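Local coordinates for sulfide-quinone reductase (Aquifex aeolicus, PDB 3HYW), which oxidises hydrogen sulfide with the help of FAD, passing the electrons to a membrane quinone and building up polysulfur that is typically released as cyclooctasulfur, at residues Y38-A49 with I123-Q133; A16-M25 with A321-I332. All blocks are in the same frame, centred on the assembly; numbering follows the deposited sequence.

Contact 1 (Y38-A49 with I123-Q133). With FAD (flavin-adenine dinucleotide), chain G; H2S (hydrosulfuric acid), chain J.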
loop_
_atom_site.group_PDB
_atom_site.type_symbol
_atom_site.label_atom_id
_atom_site.label_comp_id
_atom_site.label_asym_id
_atom_site.label_seq_id
_atom_site.Cartn_x
_atom_site.Cartn_y
_atom_site.Cartn_z
ATOM N N TYR A 38 36.904 4.181 26.218
ATOM C CA TYR A 38 35.776 3.320 26.547
ATOM C C TYR A 38 35.259 2.611 25.306
ATOM O O TYR A 38 35.406 3.124 24.192
ATOM C CB TYR A 38 34.639 4.151 27.178
ATOM C CG TYR A 38 34.064 5.216 26.249
ATOM C CD1 TYR A 38 32.984 4.928 25.411
ATOM C CD2 TYR A 38 34.600 6.508 26.216
ATOM C CE1 TYR A 38 32.460 5.891 24.548
ATOM C CE2 TYR A 38 34.081 7.487 25.350
ATOM C CZ TYR A 38 33.009 7.167 24.526
ATOM O OH TYR A 38 32.485 8.115 23.675
ATOM N N PHE A 39 34.650 1.441 25.497
ATOM C CA PHE A 39 33.773 0.888 24.472
ATOM C C PHE A 39 32.400 1.540 24.632
ATOM O O PHE A 39 31.830 1.526 25.721
ATOM C CB PHE A 39 33.635 -0.639 24.586
ATOM C CG PHE A 39 32.460 -1.199 23.804
ATOM C CD1 PHE A 39 32.598 -1.524 22.462
ATOM C CD2 PHE A 39 31.212 -1.369 24.410
ATOM C CE1 PHE A 39 31.521 -2.022 21.730
ATOM C CE2 PHE A 39 30.120 -1.859 23.683
ATOM C CZ PHE A 39 30.278 -2.190 22.348
ATOM N N GLY A 40 31.870 2.105 23.549
ATOM C CA GLY A 40 30.536 2.694 23.582
ATOM C C GLY A 40 29.540 1.789 22.881
ATOM O O GLY A 40 29.764 1.394 21.743
ATOM N N PHE A 41 28.448 1.446 23.558
ATOM C CA PHE A 41 27.409 0.637 22.928
ATOM C C PHE A 41 26.558 1.511 22.009
ATOM O O PHE A 41 25.548 2.111 22.421
ATOM C CB PHE A 41 26.552 -0.116 23.951
ATOM C CG PHE A 41 25.589 -1.100 23.321
ATOM C CD1 PHE A 41 26.057 -2.257 22.710
ATOM C CD2 PHE A 41 24.224 -0.854 23.321
ATOM C CE1 PHE A 41 25.179 -3.162 22.128
ATOM C CE2 PHE A 41 23.335 -1.752 22.738
ATOM C CZ PHE A 41 23.817 -2.909 22.145
ATOM N N THR A 42 27.004 1.577 20.759
ATOM C CA THR A 42 26.422 2.447 19.736
ATOM C C THR A 42 24.887 2.338 19.591
ATOM O O THR A 42 24.206 3.365 19.479
ATOM C CB THR A 42 27.129 2.255 18.356
ATOM O OG1 THR A 42 28.548 2.107 18.545
ATOM C CG2 THR A 42 26.904 3.448 17.495
ATOM N N PRO A 43 24.333 1.104 19.570
ATOM C CA PRO A 43 22.871 0.982 19.468
ATOM C C PRO A 43 22.030 1.638 20.578
ATOM O O PRO A 43 20.808 1.751 20.422
ATOM C CB PRO A 43 22.651 -0.535 19.476
ATOM C CG PRO A 43 23.896 -1.086 18.917
ATOM C CD PRO A 43 24.968 -0.228 19.551
ATOM N N ALA A 44 22.661 2.056 21.674
ATOM C CA ALA A 44 21.949 2.772 22.738
ATOM C C ALA A 44 22.170 4.283 22.667
ATOM O O ALA A 44 21.699 5.018 23.531
ATOM C CB ALA A 44 22.335 2.229 24.132
ATOM N N PHE A 45 22.886 4.742 21.639
ATOM C CA PHE A 45 23.131 6.176 21.458
ATOM C C PHE A 45 21.853 6.994 21.180
ATOM O O PHE A 45 21.721 8.109 21.694
ATOM C CB PHE A 45 24.210 6.456 20.392
ATOM C CG PHE A 45 25.620 6.061 20.803
ATOM C CD1 PHE A 45 25.894 5.544 22.071
ATOM C CD2 PHE A 45 26.678 6.248 19.920
ATOM C CE1 PHE A 45 27.194 5.188 22.434
ATOM C CE2 PHE A 45 27.985 5.906 20.276
ATOM C CZ PHE A 45 28.241 5.372 21.535
ATOM N N PRO A 46 20.912 6.456 20.368
ATOM C CA PRO A 46 19.628 7.167 20.249
ATOM C C PRO A 46 18.901 7.332 21.585
ATOM O O PRO A 46 18.271 8.364 21.828
ATOM C CB PRO A 46 18.812 6.281 19.291
ATOM C CG PRO A 46 19.851 5.506 18.506
ATOM C CD PRO A 46 20.952 5.254 19.504
ATOM N N HIS A 47 18.990 6.316 22.441
ATOM C CA HIS A 47 18.399 6.366 23.774
ATOM C C HIS A 47 19.157 7.354 24.656
ATOM O O HIS A 47 18.547 8.053 25.457
ATOM C CB HIS A 47 18.410 4.974 24.412
ATOM C CG HIS A 47 17.861 3.897 23.531
ATOM N ND1 HIS A 47 18.517 3.448 22.404
ATOM C CD2 HIS A 47 16.719 3.175 23.614
ATOM C CE1 HIS A 47 17.799 2.504 21.826
ATOM N NE2 HIS A 47 16.706 2.314 22.545
ATOM N N LEU A 48 20.485 7.405 24.517
ATOM C CA LEU A 48 21.288 8.407 25.232
ATOM C C LEU A 48 20.861 9.819 24.829
ATOM O O LEU A 48 20.730 10.701 25.676
ATOM C CB LEU A 48 22.787 8.213 24.979
ATOM C CG LEU A 48 23.772 9.102 25.763
ATOM C CD1 LEU A 48 23.789 8.759 27.269
ATOM C CD2 LEU A 48 25.178 9.011 25.199
ATOM N N ALA A 49 20.638 10.018 23.531
ATOM C CA ALA A 49 20.169 11.300 23.008
ATOM C C ALA A 49 18.792 11.672 23.547
ATOM O O ALA A 49 18.476 12.855 23.709
ATOM C CB ALA A 49 20.160 11.281 21.493
ATOM N N ILE A 123 23.476 11.831 16.453
ATOM C CA ILE A 123 23.436 10.853 17.537
ATOM C C ILE A 123 24.429 9.705 17.305
ATOM O O ILE A 123 24.330 8.655 17.939
ATOM C CB ILE A 123 21.994 10.312 17.753
ATOM C CG1 ILE A 123 21.511 9.521 16.526
ATOM C CG2 ILE A 123 21.027 11.462 18.067
ATOM C CD1 ILE A 123 20.083 8.986 16.637
ATOM N N CYS A 124 25.402 9.936 16.423
ATOM C CA CYS A 124 26.311 8.880 15.957
ATOM C C CYS A 124 27.466 8.587 16.907
ATOM O O CYS A 124 28.076 7.519 16.833
ATOM C CB CYS A 124 26.865 9.221 14.572
ATOM S SG CYS A 124 25.666 9.149 13.270
ATOM N N THR A 125 27.792 9.547 17.767
ATOM C CA THR A 125 28.725 9.305 18.868
ATOM C C THR A 125 28.033 9.637 20.182
ATOM O O THR A 125 27.038 10.358 20.196
ATOM C CB THR A 125 30.038 10.119 18.747
ATOM O OG1 THR A 125 29.757 11.513 18.890
ATOM C CG2 THR A 125 30.735 9.867 17.405
ATOM N N ALA A 126 28.564 9.108 21.282
ATOM C CA ALA A 126 28.044 9.406 22.610
ATOM C C ALA A 126 28.081 10.909 22.870
ATOM O O ALA A 126 27.133 11.480 23.404
ATOM C CB ALA A 126 28.846 8.665 23.672
ATOM N N GLU A 127 29.190 11.526 22.472
ATOM C CA GLU A 127 29.451 12.946 22.670
ATOM C C GLU A 127 28.444 13.826 21.926
ATOM O O GLU A 127 27.914 14.785 22.489
ATOM C CB GLU A 127 30.883 13.271 22.235
ATOM C CG GLU A 127 31.970 12.685 23.159
ATOM C CD GLU A 127 32.360 11.246 22.836
ATOM O OE1 GLU A 127 31.917 10.697 21.798
ATOM O OE2 GLU A 127 33.127 10.656 23.632
ATOM N N HIS A 128 28.169 13.488 20.667
ATOM C CA HIS A 128 27.131 14.177 19.888
ATOM C C HIS A 128 25.717 13.926 20.443
ATOM O O HIS A 128 24.899 14.843 20.500
ATOM C CB HIS A 128 27.172 13.732 18.421
ATOM C CG HIS A 128 28.299 14.320 17.630
ATOM N ND1 HIS A 128 29.254 13.541 17.013
ATOM C CD2 HIS A 128 28.616 15.604 17.338
ATOM C CE1 HIS A 128 30.116 14.319 16.383
ATOM N NE2 HIS A 128 29.751 15.577 16.565
ATOM N N ALA A 129 25.424 12.682 20.820
ATOM C CA ALA A 129 24.113 12.332 21.380
ATOM C C ALA A 129 23.784 13.125 22.651
ATOM O O ALA A 129 22.641 13.519 22.867
ATOM C CB ALA A 129 24.009 10.819 21.635
ATOM N N LEU A 130 24.796 13.369 23.478
ATOM C CA LEU A 130 24.618 14.169 24.690
ATOM C C LEU A 130 24.281 15.634 24.399
ATOM O O LEU A 130 23.453 16.227 25.090
ATOM C CB LEU A 130 25.834 14.041 25.614
ATOM C CG LEU A 130 25.887 12.665 26.291
ATOM C CD1 LEU A 130 27.287 12.315 26.743
ATOM C CD2 LEU A 130 24.887 12.554 27.443
ATOM N N GLU A 131 24.908 16.197 23.369
ATOM C CA GLU A 131 24.566 17.538 22.878
ATOM C C GLU A 131 23.121 17.591 22.376
ATOM O O GLU A 131 22.412 18.563 22.627
ATOM C CB GLU A 131 25.516 17.964 21.755
ATOM C CG GLU A 131 26.998 17.990 22.138
ATOM C CD GLU A 131 27.878 18.636 21.069
ATOM O OE1 GLU A 131 27.572 18.496 19.858
ATOM O OE2 GLU A 131 28.886 19.287 21.437
ATOM N N THR A 132 22.697 16.549 21.660
ATOM C CA THR A 132 21.307 16.420 21.201
ATOM C C THR A 132 20.307 16.416 22.361
ATOM O O THR A 132 19.264 17.068 22.287
ATOM C CB THR A 132 21.112 15.144 20.369
ATOM O OG1 THR A 132 21.982 15.184 19.234
ATOM C CG2 THR A 132 19.657 15.005 19.896
ATOM N N GLN A 133 20.626 15.665 23.417
ATOM C CA GLN A 133 19.798 15.611 24.620
ATOM C C GLN A 133 19.562 17.019 25.160
ATOM O O GLN A 133 18.435 17.370 25.515
ATOM C CB GLN A 133 20.445 14.709 25.685
ATOM C CG GLN A 133 19.617 14.525 26.960
ATOM C CD GLN A 133 20.287 13.618 28.000
ATOM O OE1 GLN A 133 21.006 12.662 27.666
ATOM N NE2 GLN A 133 20.035 13.908 29.271
HETATM P PA FAD G . 32.650 1.802 16.324
HETATM O O1A FAD G . 31.906 0.809 17.180
HETATM O O2A FAD G . 32.130 3.201 16.203
HETATM O O5B FAD G . 34.148 1.826 16.881
HETATM C C5B FAD G . 35.218 2.517 16.258
HETATM C C4B FAD G . 36.302 2.687 17.311
HETATM O O4B FAD G . 37.509 3.146 16.704
HETATM C C3B FAD G . 35.917 3.745 18.331
HETATM O O3B FAD G . 36.308 3.291 19.632
HETATM C C2B FAD G . 36.730 4.957 17.918
HETATM O O2B FAD G . 37.005 5.816 19.022
HETATM C C1B FAD G . 37.991 4.306 17.381
HETATM N N9A FAD G . 38.782 5.139 16.436
HETATM C C8A FAD G . 38.314 5.950 15.463
HETATM N N7A FAD G . 39.368 6.506 14.814
HETATM C C5A FAD G . 40.498 6.040 15.396
HETATM C C6A FAD G . 41.858 6.251 15.177
HETATM N N6A FAD G . 42.272 7.084 14.194
HETATM N N1A FAD G . 42.769 5.610 15.955
HETATM C C2A FAD G . 42.378 4.778 16.936
HETATM N N3A FAD G . 41.074 4.560 17.171
HETATM C C4A FAD G . 40.120 5.174 16.413
HETATM N N1 FAD G . 23.771 -1.604 14.379
HETATM C C2 FAD G . 22.887 -2.569 14.750
HETATM O O2 FAD G . 23.059 -3.746 14.377
HETATM N N3 FAD G . 21.817 -2.284 15.530
HETATM C C4 FAD G . 21.609 -1.022 15.957
HETATM O O4 FAD G . 20.531 -0.712 16.735
HETATM C C4X FAD G . 22.498 -0.019 15.590
HETATM N N5 FAD G . 22.281 1.246 16.015
HETATM C C5X FAD G . 23.135 2.236 15.676
HETATM C C6 FAD G . 22.897 3.534 16.141
HETATM C C7 FAD G . 23.755 4.575 15.800
HETATM C C7M FAD G . 23.453 5.968 16.321
HETATM C C8 FAD G . 24.859 4.307 14.987
HETATM C C8M FAD G . 25.833 5.395 14.573
HETATM C C9 FAD G . 25.087 3.009 14.523
HETATM C C9A FAD G . 24.235 1.949 14.870
HETATM N N10 FAD G . 24.462 0.672 14.439
HETATM C C10 FAD G . 23.597 -0.317 14.785
HETATM C "C1'" FAD G . 25.591 0.387 13.524
HETATM C "C2'" FAD G . 26.847 -0.292 14.032
HETATM O "O2'" FAD G . 26.510 -1.469 14.779
HETATM C "C3'" FAD G . 27.674 0.714 14.832
HETATM O "O3'" FAD G . 27.992 1.846 13.987
HETATM C "C4'" FAD G . 28.956 0.085 15.360
HETATM O "O4'" FAD G . 29.457 0.918 16.413
HETATM C "C5'" FAD G . 29.998 -0.056 14.256
HETATM O "O5'" FAD G . 31.147 -0.732 14.757
HETATM P P FAD G . 32.646 -0.304 14.344
HETATM O O1P FAD G . 33.593 -1.187 15.112
HETATM O O2P FAD G . 32.772 -0.220 12.838
HETATM O O3P FAD G . 32.789 1.223 14.838
HETATM S S H2S J . 25.603 6.459 13.394
HETATM O O HOH W 1 30.981 7.463 21.185
#
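Tyr38 gives its phenol proton to Glu127, OH to OE2 at 2.6 Å, meeting the carboxylate on its syn side but 32° out of its plane. A water donates to the same hydroxyl and accepts from Ala126 N, and Arg36 forms a salt bridge with Glu127 OE1. Thr125 caps helix 126-141, its OG1 taking the amide of His128.

Phe45 is sandwiched at the middle of the contact. Ala126 N sits toward the rim of one ring face, 3.4 Å from CE2, Thr42 CA packs on the opposite face, Cys124 O stands at the edge, and CZ touches Ala126 CB. Replacing Phe45 with an alanine would probably open a gap between Thr42 CA and the start of helix 126-141. Leu48 CG stands opposite its backbone N (chi1 -174°), which carries CD2 to Ala126 O and Leu130 CG. Ala49 CB meets Ile123 CG2 at 3.5 Å.

On the cofactor side, Thr42 OG1 shares a 2.6 Å hydrogen bond with FAD O4'. Pro43, Ile123 and Cys124 also line the FAD pocket, and Cys124 the H2S pocket.

The axes of 45-49 and 126-133 lie 30° apart, with helix 158-173 against Pro46 and Ala49 and strand 247-255 behind Ile123 and Cys124.

Contact 2 (A16-M25 with A321-I332); sequences ATAYNLRNLM and AMAVAHNIVNDI
Met25 and Val329 meet end to end because the methionine chain leaves with CG anti to the backbone N (chi1 -156°) and bends only at its last torsion (chi3 -83°), bringing CE within 3.6 Å of Val329 CG1. From the valine, CG1 points anti to its own N, and both of its methyls face CE. Met25 SD also reaches the tip of Ile332, at CD1.

The preceding residue, Leu24, lays CD2 over the centre of the His326 imidazole, a CH-pi contact 4.0 Å from the centroid. The same methyl touches Ala325 CB. Leu21 CD2 touches both Ile328 CG2 and Val329 CG2.

Ala325 is a knob in a hole formed by Thr17, Asn20, Leu21 and Leu24, and its CB lies 3.5 Å from Asn20 CB. The backbones come nearest at Thr17 and Ala321, CA to CA 4.6 Å. Beside them Ala16 CB and Ala321 CB are only 3.5 Å apart, tighter than usual for two methyls. Thr17 CG2 touches Val324 CG1, while its OG1 rests on Ala321 CB and is hydrogen-bonded to Gly13 O. No hydrogen bond forms between 16-25 and 321-332.

The axes of 16-24 and 321-332 approach to 8.4 Å and cross at -42°, a closeness consistent with the small alanines. Thr17 and Ile328 also pack against strand 100-103, and Leu21 against strand 29-33. Helix 12-24 follows the glycine-rich FAD-binding turn after strand 4-8, so this is helix pairing against the parallel sheet of a Rossmann-type FAD domain.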
loop_
_atom_site.group_PDB
_atom_site.type_symbol
_atom_site.label_atom_id
_atom_site.label_comp_id
_atom_site.label_asym_id
_atom_site.label_seq_id
_atom_site.Cartn_x
_atom_site.Cartn_y
_atom_site.Cartn_z
ATOM N N ALA A 16 35.390 -7.210 19.059
ATOM C CA ALA A 16 34.990 -8.543 18.594
ATOM C C ALA A 16 36.155 -9.307 17.974
ATOM O O ALA A 16 36.341 -10.488 18.254
ATOM C CB ALA A 16 33.818 -8.453 17.608
ATOM N N THR A 17 36.945 -8.633 17.141
ATOM C CA THR A 17 38.106 -9.267 16.516
ATOM C C THR A 17 39.180 -9.633 17.550
ATOM O O THR A 17 39.667 -10.755 17.552
ATOM C CB THR A 17 38.701 -8.403 15.367
ATOM O OG1 THR A 17 37.636 -7.888 14.555
ATOM C CG2 THR A 17 39.622 -9.255 14.486
ATOM N N ALA A 18 39.536 -8.692 18.423
ATOM C CA ALA A 18 40.506 -8.951 19.494
ATOM C C ALA A 18 40.100 -10.112 20.409
ATOM O O ALA A 18 40.929 -10.974 20.707
ATOM C CB ALA A 18 40.763 -7.693 20.311
ATOM N N TYR A 19 38.839 -10.130 20.854
ATOM C CA TYR A 19 38.352 -11.215 21.709
ATOM C C TYR A 19 38.305 -12.545 20.956
ATOM O O TYR A 19 38.662 -13.584 21.516
ATOM C CB TYR A 19 36.969 -10.897 22.292
ATOM C CG TYR A 19 36.919 -9.842 23.397
ATOM C CD1 TYR A 19 37.990 -8.972 23.635
ATOM C CD2 TYR A 19 35.765 -9.679 24.162
ATOM C CE1 TYR A 19 37.917 -7.997 24.632
ATOM C CE2 TYR A 19 35.684 -8.707 25.147
ATOM C CZ TYR A 19 36.756 -7.874 25.380
ATOM O OH TYR A 19 36.663 -6.913 26.361
ATOM N N ASN A 20 37.882 -12.514 19.691
ATOM C CA ASN A 20 37.822 -13.738 18.881
ATOM C C ASN A 20 39.219 -14.339 18.723
ATOM O O ASN A 20 39.404 -15.538 18.900
ATOM C CB ASN A 20 37.218 -13.488 17.495
ATOM C CG ASN A 20 35.700 -13.397 17.504
ATOM O OD1 ASN A 20 35.012 -14.132 18.212
ATOM N ND2 ASN A 20 35.170 -12.498 16.687
ATOM N N LEU A 21 40.192 -13.486 18.407
ATOM C CA LEU A 21 41.596 -13.888 18.315
ATOM C C LEU A 21 42.144 -14.447 19.624
ATOM O O LEU A 21 42.851 -15.464 19.625
ATOM C CB LEU A 21 42.452 -12.711 17.849
ATOM C CG LEU A 21 42.403 -12.360 16.359
ATOM C CD1 LEU A 21 43.044 -11.005 16.139
ATOM C CD2 LEU A 21 43.094 -13.436 15.509
ATOM N N ARG A 22 41.822 -13.781 20.733
ATOM C CA ARG A 22 42.311 -14.203 22.047
ATOM C C ARG A 22 41.793 -15.587 22.443
ATOM O O ARG A 22 42.544 -16.410 22.984
ATOM C CB ARG A 22 41.986 -13.150 23.122
ATOM C CG ARG A 22 42.255 -13.583 24.577
ATOM C CD ARG A 22 43.716 -14.045 24.829
ATOM N NE ARG A 22 44.700 -12.963 24.724
ATOM C CZ ARG A 22 45.751 -12.951 23.904
ATOM N NH1 ARG A 22 45.993 -13.968 23.079
ATOM N NH2 ARG A 22 46.577 -11.911 23.910
ATOM N N ASN A 23 40.523 -15.840 22.152
ATOM C CA ASN A 23 39.884 -17.100 22.513
ATOM C C ASN A 23 40.343 -18.247 21.612
ATOM O O ASN A 23 40.418 -19.400 22.044
ATOM C CB ASN A 23 38.353 -16.940 22.515
ATOM C CG ASN A 23 37.845 -16.129 23.722
ATOM O OD1 ASN A 23 37.191 -15.095 23.569
ATOM N ND2 ASN A 23 38.167 -16.595 24.921
ATOM N N LEU A 24 40.668 -17.909 20.365
ATOM C CA LEU A 24 41.215 -18.856 19.396
ATOM C C LEU A 24 42.679 -19.207 19.689
ATOM O O LEU A 24 43.101 -20.358 19.517
ATOM C CB LEU A 24 41.101 -18.271 17.986
ATOM C CG LEU A 24 39.991 -18.699 17.010
ATOM C CD1 LEU A 24 38.695 -19.094 17.669
ATOM C CD2 LEU A 24 39.751 -17.618 15.963
ATOM N N MET A 25 43.437 -18.211 20.137
ATOM C CA MET A 25 44.879 -18.339 20.306
ATOM C C MET A 25 45.318 -17.630 21.590
ATOM O O MET A 25 45.638 -16.442 21.565
ATOM C CB MET A 25 45.590 -17.759 19.078
ATOM C CG MET A 25 46.981 -18.298 18.820
ATOM S SD MET A 25 47.601 -17.762 17.214
ATOM C CE MET A 25 46.852 -18.975 16.136
ATOM N N ALA A 321 34.198 -9.952 12.057
ATOM C CA ALA A 321 35.162 -10.206 13.127
ATOM C C ALA A 321 35.507 -11.681 13.291
ATOM O O ALA A 321 36.684 -12.017 13.451
ATOM C CB ALA A 321 34.654 -9.629 14.447
ATOM N N MET A 322 34.496 -12.554 13.257
ATOM C CA MET A 322 34.719 -14.009 13.344
ATOM C C MET A 322 35.547 -14.506 12.165
ATOM O O MET A 322 36.500 -15.271 12.342
ATOM C CB MET A 322 33.403 -14.795 13.361
ATOM C CG MET A 322 32.511 -14.586 14.555
ATOM S SD MET A 322 30.981 -15.531 14.331
ATOM C CE MET A 322 29.802 -14.413 15.100
ATOM N N ALA A 323 35.165 -14.079 10.963
ATOM C CA ALA A 323 35.872 -14.462 9.739
ATOM C C ALA A 323 37.326 -13.993 9.757
ATOM O O ALA A 323 38.231 -14.767 9.444
ATOM C CB ALA A 323 35.147 -13.927 8.509
ATOM N N VAL A 324 37.546 -12.737 10.142
ATOM C CA VAL A 324 38.895 -12.157 10.153
ATOM C C VAL A 324 39.808 -12.852 11.168
ATOM O O VAL A 324 40.970 -13.145 10.867
ATOM C CB VAL A 324 38.855 -10.631 10.394
ATOM C CG1 VAL A 324 40.227 -10.100 10.844
ATOM C CG2 VAL A 324 38.380 -9.916 9.127
ATOM N N ALA A 325 39.279 -13.105 12.363
ATOM C CA ALA A 325 40.004 -13.842 13.397
ATOM C C ALA A 325 40.412 -15.247 12.942
ATOM O O ALA A 325 41.555 -15.647 13.146
ATOM C CB ALA A 325 39.197 -13.894 14.689
ATOM N N HIS A 326 39.501 -15.976 12.302
ATOM C CA HIS A 326 39.819 -17.305 11.761
ATOM C C HIS A 326 40.847 -17.239 10.642
ATOM O O HIS A 326 41.754 -18.073 10.580
ATOM C CB HIS A 326 38.562 -18.027 11.279
ATOM C CG HIS A 326 37.786 -18.676 12.382
ATOM N ND1 HIS A 326 38.148 -19.887 12.931
ATOM C CD2 HIS A 326 36.678 -18.275 13.049
ATOM C CE1 HIS A 326 37.292 -20.209 13.885
ATOM N NE2 HIS A 326 36.391 -19.247 13.978
ATOM N N ASN A 327 40.699 -16.239 9.773
ATOM C CA ASN A 327 41.622 -16.016 8.668
ATOM C C ASN A 327 43.049 -15.738 9.134
ATOM O O ASN A 327 44.008 -16.261 8.558
ATOM C CB ASN A 327 41.114 -14.879 7.773
ATOM C CG ASN A 327 39.908 -15.282 6.934
ATOM O OD1 ASN A 327 39.188 -14.426 6.406
ATOM N ND2 ASN A 327 39.677 -16.577 6.814
ATOM N N ILE A 328 43.182 -14.911 10.173
ATOM C CA ILE A 328 44.487 -14.596 10.774
ATOM C C ILE A 328 45.123 -15.818 11.439
ATOM O O ILE A 328 46.306 -16.125 11.221
ATOM C CB ILE A 328 44.370 -13.425 11.793
ATOM C CG1 ILE A 328 44.134 -12.104 11.051
ATOM C CG2 ILE A 328 45.636 -13.320 12.657
ATOM C CD1 ILE A 328 43.745 -10.928 11.950
ATOM N N VAL A 329 44.328 -16.508 12.248
ATOM C CA VAL A 329 44.759 -17.703 12.959
ATOM C C VAL A 329 45.198 -18.799 11.974
ATOM O O VAL A 329 46.256 -19.410 12.152
ATOM C CB VAL A 329 43.639 -18.181 13.929
ATOM C CG1 VAL A 329 43.820 -19.629 14.334
ATOM C CG2 VAL A 329 43.598 -17.274 15.153
ATOM N N ASN A 330 44.403 -19.014 10.927
ATOM C CA ASN A 330 44.719 -20.006 9.904
ATOM C C ASN A 330 45.962 -19.670 9.084
ATOM O O ASN A 330 46.677 -20.572 8.644
ATOM C CB ASN A 330 43.526 -20.243 8.984
ATOM C CG ASN A 330 42.459 -21.092 9.632
ATOM O OD1 ASN A 330 42.597 -21.510 10.784
ATOM N ND2 ASN A 330 41.385 -21.354 8.897
ATOM N N ASP A 331 46.220 -18.380 8.879
ATOM C CA ASP A 331 47.459 -17.977 8.221
ATOM C C ASP A 331 48.664 -18.337 9.090
ATOM O O ASP A 331 49.626 -18.940 8.600
ATOM C CB ASP A 331 47.471 -16.489 7.878
ATOM C CG ASP A 331 48.654 -16.115 7.009
ATOM O OD1 ASP A 331 48.632 -16.440 5.802
ATOM O OD2 ASP A 331 49.616 -15.516 7.535
ATOM N N ILE A 332 48.590 -17.987 10.378
ATOM C CA ILE A 332 49.637 -18.310 11.358
ATOM C C ILE A 332 49.938 -19.812 11.391
ATOM O O ILE A 332 51.103 -20.224 11.438
ATOM C CB ILE A 332 49.250 -17.824 12.790
ATOM C CG1 ILE A 332 49.197 -16.295 12.844
ATOM C CG2 ILE A 332 50.227 -18.390 13.862
ATOM C CD1 ILE A 332 48.631 -15.723 14.133
#

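Only contact 1 of the two touches FAD; contact 2 stands back from it. Contact 1 meets the cofactor at the ribityl chain and the methyl edge of the flavin, and holds Cys124, which lines the H2S pocket. In contact 2 the side chain of Ala16 is about 8 Å from FAD, and that of Met322 about 7 Å from the bound decylubiquinone. Helix 314-332 nevertheless begins at Gly314, which binds FAD and lines the quinone pocket. The centres of the two contacts are 29 Å apart and their nearest atoms about 7 Å, without touching. Along the chain, contact 1 is nested within the loop that contact 2 closes.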